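Local atomic coordinates of Di-haem cytochrome c peroxidase family protein (Burkholderia thailandensis E264, PDB entry 6NX0), a protein that carries two covalently bound c-type hemes, displays an atypically stable bis-Fe(IV) state, and probably acts as a peroxidase of the diheme cytochrome c peroxidase family. Residues Gly149-His154 against Glu211-Ser216; Leu114-Gly119 against Met221-Arg226; Ala291-Pro296 against Asp448-Phe453. All coordinates share one frame; numbering follows the deposited sequence.

Contact 1: Gly149-His154 against Glu211-Ser216. With HEC (heme c), chain B; NO3 (nitrate ion), chain H.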
loop_
_atom_site.group_PDB
_atom_site.type_symbol
_atom_site.label_atom_id
_atom_site.label_comp_id
_atom_site.label_asym_id
_atom_site.label_seq_id
_atom_site.Cartn_x
_atom_site.Cartn_y
_atom_site.Cartn_z
ATOM N N GLY A 149 16.280 2.903 6.678
ATOM C CA GLY A 149 16.534 4.187 6.048
ATOM C C GLY A 149 17.996 4.393 5.717
ATOM O O GLY A 149 18.785 3.453 5.609
ATOM N N SER A 150 18.348 5.659 5.528
ATOM C CA SER A 150 19.646 6.030 4.984
ATOM C C SER A 150 20.800 5.837 5.956
ATOM O O SER A 150 21.955 5.971 5.526
ATOM C CB SER A 150 19.628 7.499 4.556
ATOM O OG SER A 150 19.552 8.315 5.699
ATOM N N ARG A 151 20.528 5.592 7.237
ATOM C CA ARG A 151 21.536 5.431 8.275
ATOM C C ARG A 151 21.341 4.118 9.019
ATOM O O ARG A 151 20.215 3.635 9.166
ATOM C CB ARG A 151 21.476 6.591 9.277
ATOM C CG ARG A 151 21.861 7.936 8.688
ATOM C CD ARG A 151 21.653 9.052 9.695
ATOM N NE ARG A 151 20.240 9.321 9.918
ATOM C CZ ARG A 151 19.761 10.221 10.761
ATOM N NH1 ARG A 151 20.597 10.947 11.498
ATOM N NH2 ARG A 151 18.461 10.403 10.880
ATOM N N PRO A 152 22.416 3.536 9.539
ATOM C CA PRO A 152 22.248 2.398 10.445
ATOM C C PRO A 152 21.333 2.777 11.598
ATOM O O PRO A 152 21.377 3.896 12.114
ATOM C CB PRO A 152 23.676 2.104 10.923
ATOM C CG PRO A 152 24.566 2.771 9.928
ATOM C CD PRO A 152 23.819 3.961 9.441
ATOM N N GLY A 153 20.488 1.834 12.000
ATOM C CA GLY A 153 19.654 2.062 13.152
ATOM C C GLY A 153 18.428 2.911 12.911
ATOM O O GLY A 153 17.691 3.191 13.861
ATOM N N HIS A 154 18.184 3.341 11.682
ATOM C CA HIS A 154 16.983 4.088 11.351
ATOM C C HIS A 154 16.140 3.248 10.410
ATOM O O HIS A 154 16.654 2.707 9.427
ATOM C CB HIS A 154 17.335 5.433 10.725
ATOM C CG HIS A 154 17.952 6.370 11.707
ATOM N ND1 HIS A 154 17.220 7.315 12.388
ATOM C CD2 HIS A 154 19.213 6.438 12.196
ATOM C CE1 HIS A 154 18.019 7.961 13.226
ATOM N NE2 HIS A 154 19.232 7.454 13.120
ATOM N N GLU A 211 13.990 7.825 6.905
ATOM C CA GLU A 211 14.047 7.337 5.533
ATOM C C GLU A 211 15.188 8.028 4.785
ATOM O O GLU A 211 16.347 7.757 5.093
ATOM C CB GLU A 211 12.682 7.503 4.852
ATOM C CG GLU A 211 11.614 6.681 5.646
ATOM C CD GLU A 211 10.288 6.489 4.922
ATOM O OE1 GLU A 211 9.939 7.305 4.070
ATOM O OE2 GLU A 211 9.564 5.512 5.206
ATOM N N MET A 212 14.922 8.923 3.824
ATOM C CA MET A 212 16.026 9.486 3.053
ATOM C C MET A 212 16.747 10.622 3.770
ATOM O O MET A 212 17.882 10.920 3.405
ATOM C CB MET A 212 15.524 9.957 1.694
ATOM C CG MET A 212 14.783 8.848 0.940
ATOM S SD MET A 212 14.097 9.268 -0.658
ATOM C CE MET A 212 15.557 9.179 -1.706
ATOM N N ASN A 213 16.117 11.264 4.761
ATOM C CA ASN A 213 16.810 12.144 5.715
ATOM C C ASN A 213 17.441 13.387 5.081
ATOM O O ASN A 213 18.463 13.899 5.555
ATOM C CB ASN A 213 17.875 11.348 6.463
ATOM C CG ASN A 213 18.495 12.114 7.587
ATOM O OD1 ASN A 213 17.827 12.826 8.328
ATOM N ND2 ASN A 213 19.807 11.951 7.729
ATOM N N ASN A 214 16.841 13.944 4.045
ATOM C CA ASN A 214 17.241 15.299 3.672
ATOM C C ASN A 214 16.767 16.276 4.741
ATOM O O ASN A 214 15.688 16.126 5.320
ATOM C CB ASN A 214 16.693 15.669 2.301
ATOM C CG ASN A 214 17.250 14.787 1.205
ATOM O OD1 ASN A 214 18.430 14.863 0.874
ATOM N ND2 ASN A 214 16.428 13.910 0.680
ATOM N N ALA A 215 17.588 17.293 5.017
ATOM C CA ALA A 215 17.342 18.130 6.183
ATOM C C ALA A 215 16.132 19.037 5.996
ATOM O O ALA A 215 15.408 19.331 6.955
ATOM C CB ALA A 215 18.597 18.961 6.474
ATOM N N SER A 216 15.899 19.491 4.772
ATOM C CA SER A 216 14.865 20.451 4.458
ATOM C C SER A 216 14.773 20.543 2.951
ATOM O O SER A 216 15.692 20.132 2.236
ATOM C CB SER A 216 15.189 21.834 5.016
ATOM O OG SER A 216 16.296 22.370 4.303
HETATM FE FE HEC B . 8.214 4.932 -0.608
HETATM C CHA HEC B . 4.961 4.377 0.450
HETATM C CHB HEC B . 7.030 6.416 -3.423
HETATM C CHC HEC B . 11.299 6.333 -1.193
HETATM C CHD HEC B . 9.431 3.582 2.318
HETATM N NA HEC B . 6.359 5.236 -1.376
HETATM C C1A HEC B . 5.147 4.965 -0.774
HETATM C C2A HEC B . 4.094 5.345 -1.675
HETATM C C3A HEC B . 4.676 5.807 -2.791
HETATM C C4A HEC B . 6.101 5.839 -2.589
HETATM C CMA HEC B . 3.978 6.421 -4.000
HETATM C CAA HEC B . 2.588 5.231 -1.376
HETATM C CBA HEC B . 2.036 3.937 -1.948
HETATM C CGA HEC B . 0.603 3.677 -1.560
HETATM O O1A HEC B . 0.040 2.707 -2.148
HETATM O O2A HEC B . 0.093 4.323 -0.594
HETATM N NB HEC B . 9.024 6.159 -2.006
HETATM C C1B HEC B . 8.335 6.683 -3.092
HETATM C C2B HEC B . 9.247 7.504 -3.841
HETATM C C3B HEC B . 10.405 7.573 -3.176
HETATM C C4B HEC B . 10.291 6.696 -2.035
HETATM C CMB HEC B . 8.875 8.228 -5.139
HETATM C CAB HEC B . 11.707 8.301 -3.568
HETATM C CBB HEC B . 11.479 9.832 -3.511
HETATM N NC HEC B . 10.007 4.933 0.358
HETATM C C1C HEC B . 11.171 5.541 -0.094
HETATM C C2C HEC B . 12.255 5.024 0.712
HETATM C C3C HEC B . 11.769 4.231 1.671
HETATM C C4C HEC B . 10.333 4.187 1.483
HETATM C CMC HEC B . 13.741 5.271 0.405
HETATM C CAC HEC B . 12.554 3.217 2.522
HETATM C CBC HEC B . 13.458 3.914 3.547
HETATM N ND HEC B . 7.358 4.091 1.029
HETATM C C1D HEC B . 8.072 3.569 2.126
HETATM C C2D HEC B . 7.119 3.147 3.120
HETATM C C3D HEC B . 5.767 3.450 2.582
HETATM C C4D HEC B . 5.979 4.026 1.282
HETATM C CMD HEC B . 7.455 2.623 4.502
HETATM C CAD HEC B . 4.415 3.230 3.287
HETATM C CBD HEC B . 4.313 4.285 4.364
HETATM C CGD HEC B . 2.903 4.466 4.897
HETATM O O1D HEC B . 1.993 3.741 4.439
HETATM O O2D HEC B . 2.769 5.295 5.841
HETATM N N NO3 H . 20.188 17.652 2.202
HETATM O O1 NO3 H . 19.113 17.676 1.579
HETATM O O2 NO3 H . 20.206 17.598 3.494
HETATM O O3 NO3 H . 21.246 17.728 1.510
HETATM O O HOH W 1 7.804 6.699 0.617
#
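S150 and E211 are joined through their backbones: S150 N donates to E211 O over 2.9 Å, moderately bent at 147°. This bond ties together two loops that have no regular secondary structure. The S150 side chain stays close to it, CB and OG each 3.3 Å from E211 O. S150 OG also lies 3.5 Å from N213 CB, while the hydroxyl itself is hydrogen-bonded to E116 O.

The flat groups make the second kind of contact. The R151 guanidinium and the N213 amide stack with their planes only 11° apart, ND2 lying 3.4 Å above the guanidinium centre. Both NE and ND2 are donors, so this is stacking and not a bond. A bend at chi3 (-71°) turns NE out of the extended line of the chain, and H154 NE2 covers the opposite face of the guanidinium. Each polar end is claimed elsewhere: R151 NH2 by P209 O, N213 ND2 by E116 O, H154 ND1 by D210 OD1.

Van der Waals contacts join the pair of loops to the heme. E211 OE2, hydrogen-bonded to S156 OG, lies 3.5 Å from heme CHD. M212 CG is 3.8 Å from heme CMC, a methyl carbon. The E211 carboxylate lies on the water-bound side of the porphyrin, its OE1 4.1 Å from the water oxygen. That water is 2.2 Å from the iron. Here two irregular loops, joined by a backbone bond and a stack, form a wall bordering the water-bearing face of heme c #1, the heme of the N-terminal half in this diheme peroxidase family.

Contact 2: Leu114-Gly119 against Met221-Arg226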
loop_
_atom_site.group_PDB
_atom_site.type_symbol
_atom_site.label_atom_id
_atom_site.label_comp_id
_atom_site.label_asym_id
_atom_site.label_seq_id
_atom_site.Cartn_x
_atom_site.Cartn_y
_atom_site.Cartn_z
ATOM N N LEU A 114 19.921 11.560 -3.565
ATOM C CA LEU A 114 18.791 12.220 -2.932
ATOM C C LEU A 114 18.561 11.761 -1.495
ATOM O O LEU A 114 17.429 11.834 -0.994
ATOM C CB LEU A 114 17.533 11.994 -3.769
ATOM C CG LEU A 114 17.634 12.472 -5.228
ATOM C CD1 LEU A 114 16.273 12.389 -5.910
ATOM C CD2 LEU A 114 18.206 13.882 -5.310
ATOM N N SER A 115 19.585 11.235 -0.847
ATOM C CA SER A 115 19.525 10.888 0.559
ATOM C C SER A 115 20.700 11.516 1.297
ATOM O O SER A 115 21.681 11.981 0.701
ATOM C CB SER A 115 19.549 9.377 0.747
ATOM O OG SER A 115 20.738 8.803 0.219
ATOM N N GLU A 116 20.595 11.502 2.622
ATOM C CA GLU A 116 21.689 11.893 3.502
ATOM C C GLU A 116 21.873 10.818 4.561
ATOM O O GLU A 116 20.951 10.588 5.355
ATOM C CB GLU A 116 21.387 13.230 4.173
ATOM C CG GLU A 116 21.362 14.411 3.221
ATOM C CD GLU A 116 22.719 14.683 2.583
ATOM O OE1 GLU A 116 23.765 14.302 3.168
ATOM O OE2 GLU A 116 22.734 15.276 1.489
ATOM N N PRO A 117 23.033 10.159 4.638
ATOM C CA PRO A 117 24.150 10.234 3.700
ATOM C C PRO A 117 23.729 9.739 2.335
ATOM O O PRO A 117 22.716 9.025 2.213
ATOM C CB PRO A 117 25.214 9.314 4.325
ATOM C CG PRO A 117 24.771 9.058 5.711
ATOM C CD PRO A 117 23.303 9.255 5.769
ATOM N N ARG A 118 24.491 10.094 1.302
ATOM C CA ARG A 118 24.191 9.651 -0.052
ATOM C C ARG A 118 24.210 8.130 -0.138
ATOM O O ARG A 118 24.871 7.437 0.652
ATOM C CB ARG A 118 25.212 10.239 -1.037
ATOM N N GLY A 119 23.482 7.603 -1.129
ATOM C CA GLY A 119 23.499 6.188 -1.412
ATOM C C GLY A 119 22.148 5.512 -1.459
ATOM O O GLY A 119 22.040 4.369 -1.906
ATOM N N MET A 221 17.167 21.291 -2.349
ATOM C CA MET A 221 17.223 22.121 -3.550
ATOM C C MET A 221 18.653 22.475 -3.897
ATOM O O MET A 221 19.070 22.369 -5.058
ATOM C CB MET A 221 16.402 23.391 -3.323
ATOM C CG MET A 221 16.495 24.440 -4.409
ATOM S SD MET A 221 15.773 25.990 -3.863
ATOM C CE MET A 221 17.074 26.618 -2.800
ATOM N N ARG A 222 19.425 22.913 -2.899
ATOM C CA ARG A 222 20.800 23.309 -3.139
ATOM C C ARG A 222 21.629 22.130 -3.594
ATOM O O ARG A 222 22.453 22.252 -4.503
ATOM C CB ARG A 222 21.406 23.910 -1.877
ATOM C CG ARG A 222 20.924 25.322 -1.579
ATOM C CD ARG A 222 21.370 25.788 -0.190
ATOM N NE ARG A 222 21.181 27.235 -0.070
ATOM C CZ ARG A 222 20.009 27.824 0.144
ATOM N NH1 ARG A 222 18.896 27.102 0.261
ATOM N NH2 ARG A 222 19.949 29.147 0.243
ATOM N N LYS A 223 21.403 20.966 -2.989
ATOM C CA LYS A 223 22.123 19.774 -3.395
ATOM C C LYS A 223 21.807 19.404 -4.845
ATOM O O LYS A 223 22.715 19.199 -5.664
ATOM C CB LYS A 223 21.769 18.635 -2.440
ATOM C CG LYS A 223 22.426 17.318 -2.829
ATOM C CD LYS A 223 22.283 16.273 -1.734
ATOM C CE LYS A 223 20.845 15.894 -1.428
ATOM N NZ LYS A 223 20.797 14.717 -0.498
ATOM N N ILE A 224 20.515 19.308 -5.184
ATOM C CA ILE A 224 20.125 18.898 -6.530
ATOM C C ILE A 224 20.595 19.929 -7.548
ATOM O O ILE A 224 20.988 19.589 -8.679
ATOM C CB ILE A 224 18.605 18.711 -6.602
ATOM C CG1 ILE A 224 18.152 17.505 -5.780
ATOM C CG2 ILE A 224 18.157 18.608 -8.063
ATOM C CD1 ILE A 224 16.645 17.293 -5.801
ATOM N N GLY A 225 20.556 21.211 -7.165
ATOM C CA GLY A 225 20.877 22.276 -8.109
ATOM C C GLY A 225 22.291 22.221 -8.635
ATOM O O GLY A 225 22.566 22.808 -9.687
ATOM N N ARG A 226 23.191 21.519 -7.943
ATOM C CA ARG A 226 24.587 21.389 -8.332
ATOM C C ARG A 226 24.836 20.168 -9.200
ATOM O O ARG A 226 25.995 19.892 -9.531
ATOM C CB ARG A 226 25.490 21.312 -7.091
ATOM C CG ARG A 226 25.479 22.546 -6.198
ATOM C CD ARG A 226 26.284 22.313 -4.902
ATOM N NE ARG A 226 26.081 23.397 -3.929
ATOM C CZ ARG A 226 25.525 23.267 -2.719
ATOM N NH1 ARG A 226 25.395 24.341 -1.940
ATOM N NH2 ARG A 226 25.105 22.084 -2.263
#
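The carboxylate of E116 is the flat group that meets K223 across this contact. K223 NZ meets E116 OE2 on its anti side, 33° out of the carboxylate plane, in a salt bridge of 2.8 Å. A second flat group belongs to R226, just past the helix: R222 O sits 3.3 Å above one face of the R226 guanidinium, offset toward its rim. The motif is a loop packed on a helix: 114-119, just ahead of the CXXCH heme-binding sequence in the chain, lies against helix 217-225. The cysteines of that sequence, C122 and C125, hold heme c #1.

K223 illustrates how one lysine can gather several pieces of irregular chain. Its first two side-chain torsions are extended, after which chi3 (62°) swings CE out of line; the lysine and glutamate then meet tip to tip. The extended part before the bend also passes the carboxylate, K223 CD lying 3.4 Å from E116 OE2. Besides the salt bridge, NZ is hydrogen-bonded to N214 OD1 and to A113 O, while S115 O lies 3.1 Å from it. An amine so surrounded by oxygens would be expected to stay protonated.

The loop is shaped by its own features too. A cis peptide precedes P117, and S115 OG is hydrogen-bonded to M120 N, near the start of the heme-binding sequence. L114 O accepts from N214 ND2, so the loop is joined to 211-216 as well as to the helix. Next to the polar part is a small apolar patch, where I224 also packs on M248 and L252 of helix 245-260. There L114 CD2 touches two carbons of the isoleucine, lying 3.7 Å from I224 CG1 and 3.8 Å from I224 CD1.

Contact 3: Ala291-Pro296 against Asp448-Phe453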
loop_
_atom_site.group_PDB
_atom_site.type_symbol
_atom_site.label_atom_id
_atom_site.label_comp_id
_atom_site.label_asym_id
_atom_site.label_seq_id
_atom_site.Cartn_x
_atom_site.Cartn_y
_atom_site.Cartn_z
ATOM N N ALA A 291 -12.545 -19.421 -5.444
ATOM C CA ALA A 291 -13.912 -19.544 -4.948
ATOM C C ALA A 291 -13.997 -19.231 -3.456
ATOM O O ALA A 291 -14.959 -18.594 -3.011
ATOM C CB ALA A 291 -14.444 -20.937 -5.254
ATOM N N LEU A 292 -13.008 -19.662 -2.659
ATOM C CA LEU A 292 -12.990 -19.302 -1.240
ATOM C C LEU A 292 -12.869 -17.794 -1.060
ATOM O O LEU A 292 -13.473 -17.213 -0.150
ATOM C CB LEU A 292 -11.826 -19.999 -0.543
ATOM C CG LEU A 292 -12.051 -21.491 -0.333
ATOM C CD1 LEU A 292 -10.713 -22.175 -0.166
ATOM C CD2 LEU A 292 -12.915 -21.743 0.896
ATOM N N PHE A 293 -12.040 -17.171 -1.893
ATOM C CA PHE A 293 -11.791 -15.733 -1.850
ATOM C C PHE A 293 -13.066 -14.936 -2.027
ATOM O O PHE A 293 -13.206 -13.858 -1.432
ATOM C CB PHE A 293 -10.772 -15.389 -2.942
ATOM C CG PHE A 293 -10.143 -14.024 -2.807
ATOM C CD1 PHE A 293 -10.688 -12.914 -3.409
ATOM C CD2 PHE A 293 -8.964 -13.888 -2.095
ATOM C CE1 PHE A 293 -10.087 -11.672 -3.263
ATOM C CE2 PHE A 293 -8.354 -12.667 -1.959
ATOM C CZ PHE A 293 -8.899 -11.560 -2.547
ATOM N N ARG A 294 -14.002 -15.455 -2.832
ATOM C CA ARG A 294 -15.257 -14.795 -3.159
ATOM C C ARG A 294 -16.442 -15.371 -2.399
ATOM O O ARG A 294 -17.587 -15.002 -2.694
ATOM C CB ARG A 294 -15.530 -14.899 -4.658
ATOM C CG ARG A 294 -14.543 -14.165 -5.503
ATOM C CD ARG A 294 -15.103 -13.905 -6.890
ATOM N NE ARG A 294 -15.049 -15.104 -7.700
ATOM C CZ ARG A 294 -15.106 -15.087 -9.025
ATOM N NH1 ARG A 294 -15.037 -16.226 -9.719
ATOM N NH2 ARG A 294 -15.230 -13.921 -9.646
ATOM N N ASN A 295 -16.202 -16.282 -1.463
ATOM C CA ASN A 295 -17.266 -16.952 -0.727
ATOM C C ASN A 295 -17.544 -16.149 0.538
ATOM O O ASN A 295 -16.671 -16.083 1.425
ATOM C CB ASN A 295 -16.858 -18.379 -0.399
ATOM C CG ASN A 295 -17.938 -19.170 0.347
ATOM O OD1 ASN A 295 -18.815 -18.616 1.006
ATOM N ND2 ASN A 295 -17.830 -20.496 0.281
ATOM N N PRO A 296 -18.717 -15.525 0.676
ATOM C CA PRO A 296 -18.952 -14.656 1.840
ATOM C C PRO A 296 -19.010 -15.400 3.155
ATOM O O PRO A 296 -18.950 -14.776 4.221
ATOM C CB PRO A 296 -20.296 -13.997 1.516
ATOM C CG PRO A 296 -20.973 -14.971 0.593
ATOM C CD PRO A 296 -19.876 -15.574 -0.234
ATOM N N ASP A 448 -4.538 -23.069 2.656
ATOM C CA ASP A 448 -3.568 -23.424 1.621
ATOM C C ASP A 448 -4.067 -23.032 0.225
ATOM O O ASP A 448 -3.299 -22.554 -0.619
ATOM C CB ASP A 448 -3.275 -24.928 1.644
ATOM C CG ASP A 448 -2.691 -25.436 2.975
ATOM O OD1 ASP A 448 -2.173 -24.662 3.808
ATOM O OD2 ASP A 448 -2.744 -26.673 3.183
ATOM N N ASP A 449 -5.354 -23.271 -0.056
ATOM C CA ASP A 449 -5.902 -22.963 -1.368
ATOM C C ASP A 449 -5.945 -21.458 -1.630
ATOM O O ASP A 449 -5.668 -21.017 -2.749
ATOM C CB ASP A 449 -7.292 -23.579 -1.494
ATOM C CG ASP A 449 -7.268 -25.109 -1.538
ATOM O OD1 ASP A 449 -6.173 -25.704 -1.676
ATOM O OD2 ASP A 449 -8.369 -25.715 -1.428
ATOM N N LEU A 450 -6.275 -20.661 -0.600
ATOM C CA LEU A 450 -6.225 -19.208 -0.728
ATOM C C LEU A 450 -4.816 -18.727 -1.055
ATOM O O LEU A 450 -4.638 -17.879 -1.939
ATOM C CB LEU A 450 -6.726 -18.553 0.553
ATOM C CG LEU A 450 -8.254 -18.520 0.727
ATOM C CD1 LEU A 450 -8.630 -18.213 2.177
ATOM C CD2 LEU A 450 -8.871 -17.529 -0.204
ATOM N N VAL A 451 -3.804 -19.273 -0.374
ATOM C CA VAL A 451 -2.418 -18.940 -0.722
ATOM C C VAL A 451 -2.121 -19.291 -2.177
ATOM O O VAL A 451 -1.530 -18.495 -2.913
ATOM C CB VAL A 451 -1.450 -19.644 0.239
ATOM C CG1 VAL A 451 0.005 -19.496 -0.239
ATOM C CG2 VAL A 451 -1.627 -19.132 1.643
ATOM N N ALA A 452 -2.543 -20.478 -2.623
ATOM C CA ALA A 452 -2.327 -20.843 -4.020
ATOM C C ALA A 452 -2.952 -19.821 -4.966
ATOM O O ALA A 452 -2.357 -19.427 -5.973
ATOM C CB ALA A 452 -2.899 -22.235 -4.293
ATOM N N PHE A 453 -4.162 -19.343 -4.646
ATOM C CA PHE A 453 -4.756 -18.332 -5.495
ATOM C C PHE A 453 -3.959 -17.030 -5.463
ATOM O O PHE A 453 -3.722 -16.425 -6.505
ATOM C CB PHE A 453 -6.203 -18.091 -5.080
ATOM C CG PHE A 453 -6.789 -16.917 -5.748
ATOM C CD1 PHE A 453 -6.965 -16.899 -7.115
ATOM C CD2 PHE A 453 -7.136 -15.783 -5.014
ATOM C CE1 PHE A 453 -7.470 -15.778 -7.748
ATOM C CE2 PHE A 453 -7.644 -14.663 -5.637
ATOM C CZ PHE A 453 -7.808 -14.647 -6.999
#
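L450 projects one methyl into the angle between L292 and F293. Its CD2 comes within 3.6 Å of F293 N, 3.9 Å of L292 CB and 4.0 Å of F293 CB, and it also meets the phenyl ring of F293 at the edge, near the ring plane. The bump is a single branch; the hollow is made from backbone and beta carbons.

The ring of F293 offers its face to a second bump. F453 CE2 stands 3.8 Å from F293 CG, over that face but displaced toward the rim. The planes are 59° apart, an oblique pairing with centroids separated by 5.2 Å, and the two side chains cross at about a right angle. In return L292 extends CD1 to D449 CB, 3.9 Å away, so that protrusions pass in both directions. The D449 carboxylate looks to other partners, with a hydrogen bond from Q285 and a salt bridge to R288, both on helix 284-293.

The pairing is consistent with the packing of N- and C-terminal helices known from cytochromes c. Helix 284-293 precedes the CXXCH sequence of heme c #2, and F293 touches C301 and H305 there; helix 444-455 is the last helix of the chain, with L450 leaning on V394 of helix 390-399.

Along the chain, contact 1 is nested inside the loop closed by contact 2, and contact 3 follows both. The first two have centres about 12 Å apart and touch directly, M212 CE packing 3.3 Å from L114 O; both belong to the part of the chain that carries heme c #1. Contact 3 stands on the opposite side of the chain's centre, about 40 Å from contact 1 and about 46 Å from contact 2 between centres, in the part that carries heme c #2. The set thus follows the two-heme plan: the loops of contact 1 line one heme, with helix 217-225 packed behind them through 114-119, while helices 284-293 and 444-455 pack beside the other.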